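Local structure of uncharacterized protein (Shigella flexneri 5a str. M90T, 5EUR) at residues Ser2-Ile10 against Asp46-Ile57; Phe31-Asn41 against Leu62-Tyr70. The protein is of unknown function, although a relation to glutathione S-transferases has been suggested for it. All coordinates share one frame; numbering follows the deposited sequence.

Both interactions join chain segments to helices of the same small fold, and helix 47-59 ties them together. Interaction 1 lays the N-terminal Ser2-Ile10 along that helix and is partly buried. Interaction 2 joins helix 28-43 to the segment Leu62-Tyr70, a turn and the start of helix 68-75, and it is buried. Their chemistry differs accordingly. In interaction 1 polar helix side chains and two waters hold the backbone of an extended chain. Interaction 2 rests on two tyrosine rings packed against aliphatic side chains, with one hydrogen bond across. The two contacts touch where Leu54 packs on the backbone of Tyr70 and Ser50 on its ring. Both also reach neighbouring subunits.

Interaction 1 (Ser2-Ile10 against Asp46-Ile57); sequences SISYRKLDI and DMANSNRILNDI
Ser2 meets the start of helix 47-59 through Asp46, the N-cap residue, and Asn49. Asp46 OD2 takes two hydrogen bonds from Ser2, from N and from OG, each 3.0 Å long. The donors come from opposite faces of the carboxylate. Ser2 OG accepts from Asn49 ND2 at 2.7 Å, almost straight at 172° and in the amide plane. The same ND2 also makes a weak bond to Ile3 O.

Two further helix side chains hold the backbone. Arg52, its chain bent at chi3 (53°), brings NH2 within 3.0 Å of Tyr5 O. Asp56 OD2 accepts from Leu8 N at 3.0 Å, the N-H coming from above the carboxylate plane. Water links Arg6 O to Asp56 OD2, and another joins Leu8 O to Asp56 O. Asp56 OD1 forms a salt bridge with Arg88.

Among apolar contacts, Tyr5 CE2 touches Ile53 CD1 at 3.6 Å, while its OH bonds Thr38 of the second subunit. Ile10 CD1 meets Ile57 CD1 at 3.8 Å. Leu8 lies across Asp56, its CG 3.6 Å from Asp56 OD2.

Side chain-to-backbone bonds and two bridging waters thus mainly hold this chain, and Arg88 probably steadies a negatively charged Asp56.

Interaction 2 (Phe31-Asn41 against Leu62-Tyr70); sequences FTEIVVTTMLN and LDAGDYGKY
A loop containing a type I beta turn, Asp63-Asp66, leads into helix 68-75 and packs with it against helix 28-43. Within the turn Asp63 OD1 accepts from Gly65 N at 2.8 Å, forming an Asx turn. Tyr67, just after it, buries more surface here than any other residue. Its CG lies anti to the carbonyl carbon (chi1 -58°), and the ring extends along helix 28-43. Its OH donates to Thr32 O at 2.7 Å, tilted 22° from the carbonyl plane. Thr32 lies within a wider pi-type turn at 31-35, where Val36 N bonds Phe31 O.

Val36 CG1 sits over one face of the Tyr67 ring, 3.9 Å from its centroid, in a CH-pi contact. Asp66 CB covers the opposite face near the rim. Thr37 OG1 lies at the ring edge, 3.4 Å from Tyr67 CE1, and its own hydrogen bond goes to Glu33 O. Leu40 bridges the two tyrosines: CD1 reaches Tyr67 CG at 3.5 Å, and CB lies over a face of Tyr70, 4.1 Å from the ring centroid. Tyr70 OH is hydrogen-bonded to Gly44 O. At the other end of the contact, Leu62 CD1 meets the edge of Phe31 at CE2, 3.9 Å away.

Helix 47-59 also packs here: its Ile57 touches Val36 and Leu62, and its Ser50 touches Leu40 and Tyr70. Phe31 packs on Val19 and Val21 of strand 18-21, so helix 28-43 joins the sheet to the helices.

Interaction 1 (Ser2-Ile10 against Asp46-Ile57)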
# COMPACT_ATOMS: atom_id res chain seq x y z
N SER A 2 -16.56 -5.46 -6.14
CA SER A 2 -15.60 -4.73 -5.31
C SER A 2 -16.05 -3.29 -5.22
O SER A 2 -16.84 -2.85 -6.05
CB SER A 2 -14.18 -4.83 -5.88
OG SER A 2 -14.05 -4.03 -7.05
N ILE A 3 -15.56 -2.53 -4.25
CA ILE A 3 -15.91 -1.12 -4.21
C ILE A 3 -14.91 -0.36 -5.07
O ILE A 3 -13.73 -0.74 -5.18
CB ILE A 3 -15.96 -0.57 -2.77
CG1 ILE A 3 -14.61 -0.68 -2.07
CG2 ILE A 3 -17.05 -1.29 -1.95
CD1 ILE A 3 -14.55 0.11 -0.76
N SER A 4 -15.39 0.69 -5.73
CA SER A 4 -14.54 1.42 -6.64
C SER A 4 -13.67 2.44 -5.90
O SER A 4 -13.97 2.86 -4.77
CB SER A 4 -15.36 2.11 -7.73
OG SER A 4 -16.45 2.80 -7.17
N TYR A 5 -12.60 2.84 -6.56
CA TYR A 5 -11.76 3.93 -6.12
C TYR A 5 -12.24 5.22 -6.76
O TYR A 5 -12.83 5.22 -7.84
CB TYR A 5 -10.30 3.69 -6.53
CG TYR A 5 -9.72 2.45 -5.92
CD1 TYR A 5 -8.93 2.52 -4.78
CD2 TYR A 5 -9.95 1.19 -6.48
CE1 TYR A 5 -8.41 1.39 -4.20
CE2 TYR A 5 -9.44 0.06 -5.90
CZ TYR A 5 -8.67 0.16 -4.77
OH TYR A 5 -8.15 -0.96 -4.19
N ARG A 6 -12.00 6.33 -6.08
CA ARG A 6 -12.21 7.61 -6.73
C ARG A 6 -11.17 7.76 -7.84
O ARG A 6 -10.22 6.98 -7.96
CB ARG A 6 -12.14 8.73 -5.69
CG ARG A 6 -13.28 8.58 -4.68
CD ARG A 6 -13.44 9.71 -3.67
NE ARG A 6 -14.54 9.37 -2.77
CZ ARG A 6 -15.82 9.66 -2.97
NH1 ARG A 6 -16.19 10.36 -4.03
NH2 ARG A 6 -16.72 9.26 -2.08
N LYS A 7 -11.38 8.75 -8.71
CA LYS A 7 -10.40 9.06 -9.74
C LYS A 7 -9.02 9.22 -9.13
O LYS A 7 -8.83 10.03 -8.22
CB LYS A 7 -10.80 10.34 -10.48
CG LYS A 7 -9.77 10.80 -11.49
CD LYS A 7 -8.94 11.93 -10.87
CE LYS A 7 -7.76 12.33 -11.72
NZ LYS A 7 -6.92 13.33 -11.02
N LEU A 8 -8.06 8.44 -9.62
CA LEU A 8 -6.76 8.38 -8.97
C LEU A 8 -5.97 9.65 -9.27
O LEU A 8 -5.76 10.00 -10.43
CB LEU A 8 -5.97 7.15 -9.42
CG LEU A 8 -6.62 5.79 -9.18
CD1 LEU A 8 -5.68 4.69 -9.68
CD2 LEU A 8 -6.96 5.58 -7.70
N ASP A 9 -5.55 10.32 -8.20
CA ASP A 9 -4.77 11.55 -8.28
C ASP A 9 -3.31 11.13 -8.33
O ASP A 9 -2.67 10.96 -7.29
CB ASP A 9 -5.07 12.43 -7.07
CG ASP A 9 -4.22 13.67 -7.03
OD1 ASP A 9 -3.67 14.06 -8.08
OD2 ASP A 9 -4.09 14.26 -5.93
N ILE A 10 -2.79 10.94 -9.55
CA ILE A 10 -1.43 10.47 -9.76
C ILE A 10 -0.67 11.46 -10.63
O ILE A 10 -1.10 11.75 -11.76
CB ILE A 10 -1.39 9.08 -10.42
CG1 ILE A 10 -2.21 8.04 -9.66
CG2 ILE A 10 0.04 8.60 -10.53
CD1 ILE A 10 -2.45 6.79 -10.51
N ASP A 46 -14.21 -7.99 -10.92
CA ASP A 46 -14.99 -6.78 -11.15
C ASP A 46 -14.29 -5.94 -12.22
O ASP A 46 -13.60 -4.95 -11.95
CB ASP A 46 -15.16 -6.03 -9.83
CG ASP A 46 -16.10 -4.87 -9.93
OD1 ASP A 46 -16.58 -4.56 -11.04
OD2 ASP A 46 -16.37 -4.29 -8.87
N MET A 47 -14.52 -6.36 -13.47
CA MET A 47 -13.83 -5.79 -14.63
C MET A 47 -14.13 -4.31 -14.81
O MET A 47 -13.28 -3.56 -15.31
CB MET A 47 -14.24 -6.60 -15.86
CG MET A 47 -13.69 -6.12 -17.19
SD MET A 47 -14.34 -7.20 -18.50
CE MET A 47 -16.08 -6.84 -18.39
N ALA A 48 -15.32 -3.85 -14.42
CA ALA A 48 -15.62 -2.43 -14.51
C ALA A 48 -14.69 -1.62 -13.60
O ALA A 48 -14.16 -0.57 -14.00
CB ALA A 48 -17.08 -2.18 -14.15
N ASN A 49 -14.46 -2.12 -12.39
CA ASN A 49 -13.59 -1.42 -11.45
C ASN A 49 -12.15 -1.46 -11.93
O ASN A 49 -11.44 -0.44 -11.89
CB ASN A 49 -13.71 -2.03 -10.05
CG ASN A 49 -13.12 -1.14 -8.97
OD1 ASN A 49 -12.71 -0.01 -9.23
ND2 ASN A 49 -13.09 -1.64 -7.73
N SER A 50 -11.68 -2.63 -12.36
CA SER A 50 -10.29 -2.70 -12.81
C SER A 50 -10.08 -1.86 -14.06
O SER A 50 -9.01 -1.26 -14.24
CB SER A 50 -9.84 -4.16 -13.02
OG SER A 50 -10.63 -4.88 -13.96
N ASN A 51 -11.09 -1.76 -14.92
CA ASN A 51 -10.97 -0.88 -16.07
C ASN A 51 -10.82 0.57 -15.64
O ASN A 51 -10.00 1.29 -16.22
CB ASN A 51 -12.18 -1.02 -17.00
CG ASN A 51 -12.13 -2.28 -17.83
OD1 ASN A 51 -11.08 -2.90 -17.99
ND2 ASN A 51 -13.28 -2.66 -18.37
N ARG A 52 -11.59 1.01 -14.64
CA ARG A 52 -11.43 2.37 -14.12
C ARG A 52 -10.01 2.60 -13.61
O ARG A 52 -9.36 3.61 -13.95
CB ARG A 52 -12.43 2.63 -12.98
CG ARG A 52 -13.86 2.93 -13.42
CD ARG A 52 -14.76 3.15 -12.18
NE ARG A 52 -14.21 4.16 -11.27
CZ ARG A 52 -14.52 5.45 -11.27
NH1 ARG A 52 -15.41 5.92 -12.14
NH2 ARG A 52 -13.96 6.28 -10.40
N ILE A 53 -9.52 1.70 -12.76
CA ILE A 53 -8.17 1.84 -12.23
C ILE A 53 -7.17 1.99 -13.37
O ILE A 53 -6.32 2.89 -13.36
CB ILE A 53 -7.82 0.63 -11.35
CG1 ILE A 53 -8.67 0.63 -10.08
CG2 ILE A 53 -6.35 0.66 -10.99
CD1 ILE A 53 -8.67 -0.73 -9.37
N LEU A 54 -7.25 1.10 -14.36
CA LEU A 54 -6.23 1.10 -15.42
C LEU A 54 -6.37 2.31 -16.33
O LEU A 54 -5.37 2.78 -16.88
CB LEU A 54 -6.28 -0.21 -16.19
CG LEU A 54 -5.70 -1.37 -15.36
CD1 LEU A 54 -5.89 -2.71 -16.05
CD2 LEU A 54 -4.21 -1.14 -15.08
N ASN A 55 -7.58 2.84 -16.51
CA ASN A 55 -7.69 4.10 -17.23
C ASN A 55 -6.97 5.22 -16.48
O ASN A 55 -6.30 6.05 -17.09
CB ASN A 55 -9.16 4.45 -17.48
CG ASN A 55 -9.73 3.74 -18.70
OD1 ASN A 55 -9.02 3.51 -19.69
ND2 ASN A 55 -11.01 3.43 -18.65
N ASP A 56 -7.05 5.24 -15.14
CA ASP A 56 -6.31 6.27 -14.40
C ASP A 56 -4.80 6.03 -14.45
O ASP A 56 -4.01 6.99 -14.47
CB ASP A 56 -6.82 6.32 -12.96
CG ASP A 56 -8.22 6.87 -12.88
OD1 ASP A 56 -8.67 7.52 -13.87
OD2 ASP A 56 -8.88 6.65 -11.86
N ILE A 57 -4.38 4.76 -14.45
CA ILE A 57 -2.97 4.44 -14.60
C ILE A 57 -2.46 4.94 -15.95
O ILE A 57 -1.42 5.60 -16.03
CB ILE A 57 -2.76 2.92 -14.44
CG1 ILE A 57 -3.10 2.48 -13.01
CG2 ILE A 57 -1.35 2.50 -14.84
CD1 ILE A 57 -2.34 3.25 -11.93
O HOH W 1 -10.18 4.79 -10.13
O HOH W 2 -4.59 9.36 -13.22

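Interaction 2 (Phe31-Asn41 against Leu62-Tyr70)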
# COMPACT_ATOMS: atom_id res chain seq x y z
N PHE A 31 4.95 1.85 -6.35
CA PHE A 31 3.56 2.05 -6.71
C PHE A 31 3.12 1.07 -7.80
O PHE A 31 2.05 0.46 -7.70
CB PHE A 31 3.34 3.49 -7.16
CG PHE A 31 1.92 3.80 -7.47
CD1 PHE A 31 0.96 3.80 -6.46
CD2 PHE A 31 1.52 4.09 -8.76
CE1 PHE A 31 -0.36 4.09 -6.73
CE2 PHE A 31 0.19 4.37 -9.04
CZ PHE A 31 -0.75 4.38 -8.03
N THR A 32 3.91 0.91 -8.86
CA THR A 32 3.44 0.09 -9.97
C THR A 32 3.57 -1.41 -9.70
O THR A 32 2.73 -2.18 -10.16
CB THR A 32 4.15 0.46 -11.27
OG1 THR A 32 5.56 0.24 -11.14
CG2 THR A 32 3.88 1.93 -11.62
N GLU A 33 4.60 -1.84 -8.97
CA GLU A 33 4.80 -3.26 -8.72
C GLU A 33 4.00 -3.78 -7.53
O GLU A 33 3.54 -4.93 -7.55
CB GLU A 33 6.28 -3.54 -8.49
CG GLU A 33 7.20 -3.14 -9.65
CD GLU A 33 7.19 -4.16 -10.78
OE1 GLU A 33 6.50 -5.19 -10.65
OE2 GLU A 33 7.88 -3.91 -11.79
N ILE A 34 3.84 -2.98 -6.47
CA ILE A 34 3.12 -3.44 -5.28
C ILE A 34 1.70 -2.87 -5.23
O ILE A 34 0.71 -3.61 -5.15
CB ILE A 34 3.89 -3.08 -4.00
CG1 ILE A 34 5.29 -3.70 -4.00
CG2 ILE A 34 3.09 -3.51 -2.77
CD1 ILE A 34 5.30 -5.19 -3.73
N VAL A 35 1.58 -1.53 -5.27
CA VAL A 35 0.29 -0.92 -4.96
C VAL A 35 -0.74 -1.24 -6.04
O VAL A 35 -1.84 -1.73 -5.74
CB VAL A 35 0.44 0.60 -4.75
CG1 VAL A 35 -0.92 1.18 -4.39
CG2 VAL A 35 1.40 0.84 -3.61
N VAL A 36 -0.42 -0.96 -7.30
CA VAL A 36 -1.42 -1.15 -8.35
C VAL A 36 -1.78 -2.62 -8.50
O VAL A 36 -2.95 -2.97 -8.64
CB VAL A 36 -0.92 -0.53 -9.67
CG1 VAL A 36 -1.90 -0.83 -10.81
CG2 VAL A 36 -0.72 0.97 -9.49
N THR A 37 -0.77 -3.50 -8.47
CA THR A 37 -1.03 -4.92 -8.55
C THR A 37 -2.01 -5.36 -7.47
O THR A 37 -2.96 -6.11 -7.73
CB THR A 37 0.28 -5.69 -8.42
OG1 THR A 37 1.21 -5.21 -9.42
CG2 THR A 37 0.05 -7.18 -8.59
N THR A 38 -1.82 -4.85 -6.25
CA THR A 38 -2.69 -5.27 -5.16
C THR A 38 -4.09 -4.67 -5.31
O THR A 38 -5.09 -5.35 -5.05
CB THR A 38 -2.06 -4.88 -3.82
OG1 THR A 38 -0.72 -5.41 -3.77
CG2 THR A 38 -2.89 -5.48 -2.68
N MET A 39 -4.18 -3.41 -5.76
CA MET A 39 -5.50 -2.82 -6.03
C MET A 39 -6.28 -3.67 -7.02
O MET A 39 -7.48 -3.98 -6.81
CB MET A 39 -5.35 -1.39 -6.57
CG MET A 39 -4.81 -0.37 -5.55
SD MET A 39 -4.30 1.16 -6.39
CE MET A 39 -5.86 1.72 -7.06
N LEU A 40 -5.62 -4.04 -8.12
CA LEU A 40 -6.28 -4.81 -9.17
C LEU A 40 -6.67 -6.20 -8.66
O LEU A 40 -7.81 -6.63 -8.87
CB LEU A 40 -5.39 -4.91 -10.40
CG LEU A 40 -5.18 -3.59 -11.15
CD1 LEU A 40 -4.05 -3.77 -12.18
CD2 LEU A 40 -6.48 -3.15 -11.85
N ASN A 41 -5.75 -6.91 -8.01
CA ASN A 41 -6.09 -8.22 -7.45
C ASN A 41 -7.28 -8.12 -6.50
O ASN A 41 -8.15 -9.01 -6.48
CB ASN A 41 -4.88 -8.82 -6.71
CG ASN A 41 -3.91 -9.51 -7.66
OD1 ASN A 41 -4.29 -9.87 -8.76
ND2 ASN A 41 -2.67 -9.72 -7.22
N LEU A 62 1.61 6.07 -16.81
CA LEU A 62 2.15 4.79 -16.39
C LEU A 62 1.70 3.68 -17.34
O LEU A 62 0.84 3.88 -18.20
CB LEU A 62 1.71 4.48 -14.96
CG LEU A 62 2.14 5.54 -13.94
CD1 LEU A 62 1.50 5.28 -12.56
CD2 LEU A 62 3.65 5.57 -13.83
N ASP A 63 2.29 2.49 -17.18
CA ASP A 63 2.04 1.40 -18.11
C ASP A 63 0.84 0.58 -17.64
O ASP A 63 0.97 -0.28 -16.76
CB ASP A 63 3.27 0.52 -18.26
CG ASP A 63 3.15 -0.48 -19.38
OD1 ASP A 63 2.02 -0.66 -19.91
OD2 ASP A 63 4.19 -1.09 -19.72
N ALA A 64 -0.32 0.80 -18.27
CA ALA A 64 -1.52 0.07 -17.91
C ALA A 64 -1.55 -1.33 -18.52
O ALA A 64 -2.48 -2.10 -18.24
CB ALA A 64 -2.77 0.85 -18.32
N GLY A 65 -0.55 -1.68 -19.32
CA GLY A 65 -0.50 -3.00 -19.90
C GLY A 65 0.26 -4.05 -19.11
O GLY A 65 0.35 -5.20 -19.56
N ASP A 66 0.78 -3.71 -17.93
CA ASP A 66 1.68 -4.58 -17.19
C ASP A 66 0.95 -5.49 -16.19
O ASP A 66 1.61 -6.02 -15.28
CB ASP A 66 2.72 -3.76 -16.43
CG ASP A 66 4.08 -4.41 -16.43
OD1 ASP A 66 4.38 -5.17 -17.37
OD2 ASP A 66 4.85 -4.21 -15.46
N TYR A 67 -0.35 -5.67 -16.32
CA TYR A 67 -1.16 -6.31 -15.28
C TYR A 67 -2.00 -7.46 -15.82
O TYR A 67 -3.19 -7.59 -15.50
CB TYR A 67 -2.01 -5.27 -14.57
CG TYR A 67 -1.13 -4.20 -13.97
CD1 TYR A 67 -0.49 -4.41 -12.76
CD2 TYR A 67 -0.91 -3.00 -14.64
CE1 TYR A 67 0.35 -3.45 -12.22
CE2 TYR A 67 -0.08 -2.04 -14.11
CZ TYR A 67 0.54 -2.26 -12.90
OH TYR A 67 1.37 -1.30 -12.38
N GLY A 68 -1.38 -8.30 -16.66
CA GLY A 68 -1.97 -9.58 -17.03
C GLY A 68 -3.41 -9.49 -17.49
O GLY A 68 -3.78 -8.69 -18.35
N LYS A 69 -4.25 -10.36 -16.91
CA LYS A 69 -5.64 -10.44 -17.34
C LYS A 69 -6.36 -9.10 -17.20
O LYS A 69 -7.20 -8.74 -18.04
CB LYS A 69 -6.37 -11.53 -16.55
CG LYS A 69 -6.61 -11.21 -15.08
CD LYS A 69 -7.34 -12.34 -14.37
CE LYS A 69 -7.41 -12.05 -12.87
NZ LYS A 69 -8.10 -13.14 -12.10
N TYR A 70 -6.04 -8.32 -16.16
CA TYR A 70 -6.67 -7.02 -16.00
C TYR A 70 -6.30 -6.12 -17.17
O TYR A 70 -7.15 -5.39 -17.69
CB TYR A 70 -6.27 -6.38 -14.67
CG TYR A 70 -6.74 -7.21 -13.49
CD1 TYR A 70 -8.09 -7.28 -13.16
CD2 TYR A 70 -5.84 -7.92 -12.70
CE1 TYR A 70 -8.53 -8.04 -12.08
CE2 TYR A 70 -6.28 -8.67 -11.63
CZ TYR A 70 -7.62 -8.74 -11.33
OH TYR A 70 -8.03 -9.51 -10.26